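Tail spike protein (Acinetobacter phage vB_AbaP_AS12, PDB 6EU4) probably recognises and depolymerises the capsular polysaccharide of Acinetobacter baumannii as the trimeric tailspike that attaches the phage to its host. Local coordinates at residues A[266-280]-A[289-303]. Sequence-based numbering, arbitrary orientation. Where two conformers were deposited one is given.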
loop_
_atom_site.group_PDB
_atom_site.type_symbol
_atom_site.label_atom_id
_atom_site.label_comp_id
_atom_site.label_asym_id
_atom_site.label_seq_id
_atom_site.Cartn_x
_atom_site.Cartn_y
_atom_site.Cartn_z
ATOM N N PRO A 266 19.415 17.517 -8.918
ATOM C CA PRO A 266 18.184 16.719 -8.841
ATOM C C PRO A 266 17.744 16.448 -7.416
ATOM O O PRO A 266 18.537 16.084 -6.545
ATOM C CB PRO A 266 18.559 15.413 -9.550
ATOM C CG PRO A 266 19.614 15.807 -10.497
ATOM C CD PRO A 266 20.412 16.873 -9.791
ATOM N N ASN A 267 16.444 16.604 -7.198
ATOM C CA ASN A 267 15.807 16.269 -5.933
ATOM C C ASN A 267 14.310 16.257 -6.167
ATOM O O ASN A 267 13.802 17.112 -6.886
ATOM C CB ASN A 267 16.153 17.282 -4.837
ATOM C CG ASN A 267 15.671 16.841 -3.472
ATOM O OD1 ASN A 267 14.794 17.463 -2.865
ATOM N ND2 ASN A 267 16.219 15.743 -2.996
ATOM N N ASN A 268 13.605 15.306 -5.544
ATOM C CA ASN A 268 12.167 15.189 -5.741
ATOM C C ASN A 268 11.528 14.695 -4.451
ATOM O O ASN A 268 12.153 13.961 -3.683
ATOM C CB ASN A 268 11.784 14.200 -6.838
ATOM C CG ASN A 268 12.433 14.498 -8.167
ATOM O OD1 ASN A 268 11.916 15.285 -8.954
ATOM N ND2 ASN A 268 13.574 13.873 -8.421
ATOM N N THR A 269 10.282 15.102 -4.211
ATOM C CA THR A 269 9.526 14.482 -3.135
ATOM C C THR A 269 8.087 14.261 -3.568
ATOM O O THR A 269 7.568 14.918 -4.468
ATOM C CB THR A 269 9.481 15.294 -1.824
ATOM O OG1 THR A 269 8.598 16.400 -2.011
ATOM C CG2 THR A 269 10.863 15.766 -1.382
ATOM N N THR A 270 7.453 13.324 -2.880
ATOM C CA THR A 270 5.993 13.190 -2.827
ATOM C C THR A 270 5.353 13.317 -4.219
ATOM O O THR A 270 4.438 14.118 -4.460
ATOM C CB THR A 270 5.390 14.182 -1.814
ATOM O OG1 THR A 270 5.801 15.533 -2.079
ATOM C CG2 THR A 270 5.789 13.792 -0.396
ATOM N N GLN A 271 5.803 12.446 -5.130
ATOM C CA GLN A 271 5.148 12.238 -6.424
ATOM C C GLN A 271 4.283 10.988 -6.337
ATOM O O GLN A 271 4.768 9.922 -5.944
ATOM C CB GLN A 271 6.160 12.075 -7.563
ATOM C CG GLN A 271 7.122 13.239 -7.716
ATOM C CD GLN A 271 6.427 14.519 -8.139
ATOM O OE1 GLN A 271 5.919 14.633 -9.260
ATOM N NE2 GLN A 271 6.406 15.501 -7.246
ATOM N N THR A 272 3.002 11.124 -6.666
ATOM C CA THR A 272 2.089 9.989 -6.721
ATOM C C THR A 272 1.675 9.759 -8.165
ATOM O O THR A 272 1.329 10.710 -8.874
ATOM C CB THR A 272 0.825 10.222 -5.876
ATOM O OG1 THR A 272 1.172 10.465 -4.508
ATOM C CG2 THR A 272 -0.068 8.964 -5.886
ATOM N N PHE A 273 1.667 8.486 -8.574
ATOM C CA PHE A 273 1.223 8.062 -9.900
ATOM C C PHE A 273 0.133 7.025 -9.721
ATOM O O PHE A 273 0.378 5.975 -9.120
ATOM C CB PHE A 273 2.373 7.465 -10.713
ATOM C CG PHE A 273 3.537 8.402 -10.884
ATOM C CD1 PHE A 273 4.544 8.452 -9.939
ATOM C CD2 PHE A 273 3.631 9.229 -11.993
ATOM C CE1 PHE A 273 5.614 9.326 -10.090
ATOM C CE2 PHE A 273 4.702 10.111 -12.131
ATOM C CZ PHE A 273 5.683 10.143 -11.191
ATOM N N ILE A 274 -1.060 7.324 -10.228
ATOM C CA ILE A 274 -2.221 6.450 -10.119
ATOM C C ILE A 274 -2.696 6.144 -11.527
ATOM O O ILE A 274 -3.091 7.061 -12.262
ATOM C CB ILE A 274 -3.340 7.107 -9.294
ATOM C CG1 ILE A 274 -2.813 7.360 -7.870
ATOM C CG2 ILE A 274 -4.570 6.206 -9.247
ATOM C CD1 ILE A 274 -3.779 8.094 -6.968
ATOM N N GLY A 275 -2.676 4.867 -11.899
ATOM C CA GLY A 275 -3.167 4.497 -13.228
ATOM C C GLY A 275 -2.410 5.152 -14.363
ATOM O O GLY A 275 -3.002 5.457 -15.409
ATOM N N CYS A 276 -1.109 5.347 -14.194
ATOM C CA CYS A 276 -0.267 5.875 -15.251
ATOM C C CYS A 276 0.319 4.726 -16.056
ATOM O O CYS A 276 0.330 3.568 -15.624
ATOM C CB CYS A 276 0.845 6.758 -14.688
ATOM S SG CYS A 276 0.169 8.255 -13.846
ATOM N N TRP A 277 0.797 5.055 -17.248
ATOM C CA TRP A 277 1.156 4.031 -18.224
ATOM C C TRP A 277 2.385 4.472 -18.998
ATOM O O TRP A 277 2.337 5.493 -19.685
ATOM C CB TRP A 277 -0.015 3.795 -19.172
ATOM C CG TRP A 277 0.036 2.517 -19.982
ATOM C CD1 TRP A 277 0.787 1.410 -19.744
ATOM C CD2 TRP A 277 -0.740 2.238 -21.142
ATOM N NE1 TRP A 277 0.502 0.435 -20.690
ATOM C CE2 TRP A 277 -0.418 0.931 -21.564
ATOM C CE3 TRP A 277 -1.680 2.961 -21.868
ATOM C CZ2 TRP A 277 -0.991 0.350 -22.687
ATOM C CZ3 TRP A 277 -2.251 2.382 -22.986
ATOM C CH2 TRP A 277 -1.899 1.087 -23.386
ATOM N N ALA A 278 3.462 3.692 -18.907
ATOM C CA ALA A 278 4.654 3.887 -19.730
ATOM C C ALA A 278 4.596 2.893 -20.884
ATOM O O ALA A 278 4.396 1.701 -20.650
ATOM C CB ALA A 278 5.930 3.664 -18.915
ATOM N N THR A 279 4.713 3.366 -22.121
ATOM C CA THR A 279 4.740 2.438 -23.243
ATOM C C THR A 279 5.866 2.773 -24.209
ATOM O O THR A 279 6.289 3.926 -24.343
ATOM C CB THR A 279 3.390 2.389 -24.039
ATOM O OG1 THR A 279 3.193 3.599 -24.760
ATOM C CG2 THR A 279 2.164 2.181 -23.107
ATOM N N ASP A 280 6.329 1.731 -24.895
ATOM C CA ASP A 280 7.124 1.770 -26.107
ATOM C C ASP A 280 8.595 2.102 -25.870
ATOM O O ASP A 280 9.401 1.947 -26.797
ATOM C CB ASP A 280 6.531 2.745 -27.143
ATOM C CG ASP A 280 5.077 2.387 -27.483
ATOM O OD1 ASP A 280 4.862 1.249 -27.913
ATOM O OD2 ASP A 280 4.159 3.191 -27.253
ATOM N N ASN A 289 15.514 9.386 -10.448
ATOM C CA ASN A 289 16.691 9.794 -9.702
ATOM C C ASN A 289 16.265 10.743 -8.589
ATOM O O ASN A 289 15.535 11.708 -8.840
ATOM C CB ASN A 289 17.700 10.462 -10.644
ATOM C CG ASN A 289 18.935 10.940 -9.920
ATOM O OD1 ASN A 289 19.525 10.212 -9.103
ATOM N ND2 ASN A 289 19.336 12.182 -10.201
ATOM N N LYS A 290 16.688 10.443 -7.364
ATOM C CA LYS A 290 16.367 11.254 -6.185
ATOM C C LYS A 290 14.860 11.429 -6.027
ATOM O O LYS A 290 14.367 12.505 -5.683
ATOM C CB LYS A 290 17.078 12.604 -6.240
ATOM C CG LYS A 290 18.605 12.509 -6.179
ATOM C CD LYS A 290 19.124 12.175 -4.775
ATOM C CE LYS A 290 20.662 12.261 -4.696
ATOM N NZ LYS A 290 21.172 12.169 -3.290
HETATM N N MSE A 291 14.130 10.335 -6.217
HETATM C CA MSE A 291 12.693 10.340 -6.090
HETATM C C MSE A 291 12.291 9.844 -4.703
HETATM O O MSE A 291 12.140 8.633 -4.479
HETATM C CB MSE A 291 12.066 9.476 -7.201
HETATM C CG MSE A 291 11.931 10.260 -8.523
HETATM SE SE MSE A 291 10.400 11.508 -8.496
HETATM C CE MSE A 291 9.072 10.436 -9.367
ATOM N N GLN A 292 12.097 10.782 -3.779
ATOM C CA GLN A 292 11.757 10.453 -2.403
ATOM C C GLN A 292 10.242 10.448 -2.216
ATOM O O GLN A 292 9.534 11.296 -2.773
ATOM C CB GLN A 292 12.387 11.457 -1.434
ATOM C CG GLN A 292 13.797 11.927 -1.806
ATOM C CD GLN A 292 14.754 10.774 -1.999
ATOM O OE1 GLN A 292 14.446 9.635 -1.658
ATOM N NE2 GLN A 292 15.927 11.065 -2.548
ATOM N N GLY A 293 9.750 9.521 -1.390
ATOM C CA GLY A 293 8.315 9.524 -1.082
ATOM C C GLY A 293 7.401 9.320 -2.275
ATOM O O GLY A 293 6.335 9.952 -2.350
ATOM N N CYS A 294 7.768 8.416 -3.180
ATOM C CA CYS A 294 7.047 8.180 -4.425
ATOM C C CYS A 294 6.188 6.925 -4.342
ATOM O O CYS A 294 6.677 5.855 -3.964
ATOM C CB CYS A 294 8.045 8.037 -5.569
ATOM S SG CYS A 294 7.309 7.593 -7.141
ATOM N N THR A 295 4.914 7.052 -4.706
ATOM C CA THR A 295 4.003 5.918 -4.732
ATOM C C THR A 295 3.446 5.767 -6.136
ATOM O O THR A 295 2.956 6.747 -6.726
ATOM C CB THR A 295 2.842 6.075 -3.733
ATOM O OG1 THR A 295 3.324 6.344 -2.401
ATOM C CG2 THR A 295 2.011 4.792 -3.680
HETATM N N MSE A 296 3.468 4.530 -6.642
HETATM C CA MSE A 296 2.802 4.152 -7.887
HETATM C C MSE A 296 1.689 3.171 -7.560
HETATM O O MSE A 296 1.932 2.185 -6.862
HETATM C CB MSE A 296 3.815 3.536 -8.852
HETATM C CG MSE A 296 4.989 4.460 -9.126
HETATM SE SE MSE A 296 6.361 3.435 -10.110
HETATM C CE MSE A 296 5.362 3.062 -11.679
ATOM N N ILE A 297 0.461 3.453 -8.017
ATOM C CA ILE A 297 -0.710 2.628 -7.736
ATOM C C ILE A 297 -1.320 2.178 -9.052
ATOM O O ILE A 297 -1.735 3.015 -9.865
ATOM C CB ILE A 297 -1.743 3.401 -6.900
ATOM C CG1 ILE A 297 -1.143 3.779 -5.557
ATOM C CG2 ILE A 297 -3.025 2.605 -6.693
ATOM C CD1 ILE A 297 -1.877 4.923 -4.920
ATOM N N SER A 298 -1.393 0.868 -9.248
ATOM C CA SER A 298 -2.052 0.271 -10.414
ATOM C C SER A 298 -1.607 0.963 -11.706
ATOM O O SER A 298 -2.402 1.323 -12.582
ATOM C CB SER A 298 -3.577 0.277 -10.232
ATOM O OG SER A 298 -3.973 -0.646 -9.219
ATOM N N CYS A 299 -0.300 1.129 -11.821
ATOM C CA CYS A 299 0.327 1.614 -13.039
ATOM C C CYS A 299 0.745 0.431 -13.899
ATOM O O CYS A 299 0.847 -0.698 -13.429
ATOM C CB CYS A 299 1.546 2.462 -12.733
ATOM S SG CYS A 299 1.155 3.998 -11.810
ATOM N N GLY A 300 0.979 0.711 -15.181
ATOM C CA GLY A 300 1.351 -0.314 -16.128
ATOM C C GLY A 300 2.496 0.134 -17.012
ATOM O O GLY A 300 2.855 1.316 -17.069
ATOM N N ALA A 301 3.046 -0.836 -17.733
ATOM C CA ALA A 301 4.133 -0.556 -18.658
ATOM C C ALA A 301 4.114 -1.619 -19.737
ATOM O O ALA A 301 4.224 -2.813 -19.433
ATOM C CB ALA A 301 5.465 -0.541 -17.925
ATOM N N ASP A 302 3.905 -1.210 -20.978
ATOM C CA ASP A 302 3.740 -2.157 -22.074
ATOM C C ASP A 302 4.780 -1.880 -23.148
ATOM O O ASP A 302 5.068 -0.719 -23.476
ATOM C CB ASP A 302 2.340 -2.069 -22.726
ATOM C CG ASP A 302 1.215 -2.663 -21.874
ATOM O OD1 ASP A 302 1.199 -2.424 -20.658
ATOM O OD2 ASP A 302 0.315 -3.338 -22.460
ATOM N N PHE A 303 5.320 -2.958 -23.713
ATOM C CA PHE A 303 6.150 -2.878 -24.916
ATOM C C PHE A 303 7.422 -2.071 -24.669
ATOM O O PHE A 303 7.842 -1.265 -25.509
ATOM C CB PHE A 303 5.374 -2.301 -26.100
ATOM C CG PHE A 303 4.042 -2.948 -26.317
ATOM C CD1 PHE A 303 3.957 -4.297 -26.603
ATOM C CD2 PHE A 303 2.878 -2.209 -26.220
ATOM C CE1 PHE A 303 2.720 -4.907 -26.795
ATOM C CE2 PHE A 303 1.640 -2.819 -26.400
ATOM C CZ PHE A 303 1.574 -4.168 -26.680
HETATM O O HOH W 1 8.669 11.461 -5.337
#
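Two successive coils of a parallel beta-helix stack here, in the central shaft of the trimeric tailspike. The evidence is the parallel pairing of Thr272, Phe273 and Ile274 with Thr295, Met296 and Ile297, on strand axes 4.7 Å apart at 4°, and its resumption past a corner, where Trp277 to Thr279 run beside Gly300 to Asp302. Phe273 uses both its backbone polar atoms on the next coil: its N donates to Thr295 O (2.8 Å) and its O accepts from Ile297 N. At the corner Gly275 and Ser298, both with positive phi, turn the two coils alike, and Gly300 N reaches Cys276 O at 3.0 Å. Where the main chains bend at Thr270 and Gly293, a water takes the N-H of Gln271 and donates to Gln292 O.

The inward-facing Phe273 meets the next coil by its ring edge: CE1 lies 3.7 Å from Met291 CE, the selenomethionine methyl, and Cys294 SG makes a sulfur-aromatic contact at the same edge. Trp243 of the preceding coil stacks on this ring. On the other face Ile274 and Ile297 lie side by side near the threefold interface, where Thr295 OG1 bonds to Ser298 of the second subunit. With CG anti to the backbone N (chi1 -163°), the Trp277 indole swings toward the next coil; Thr279 CG2 covers one face, while NE1 donates in the ring plane to Asp302 OD1 (2.9 Å), entering from above a carboxylate turned 90° to the indole.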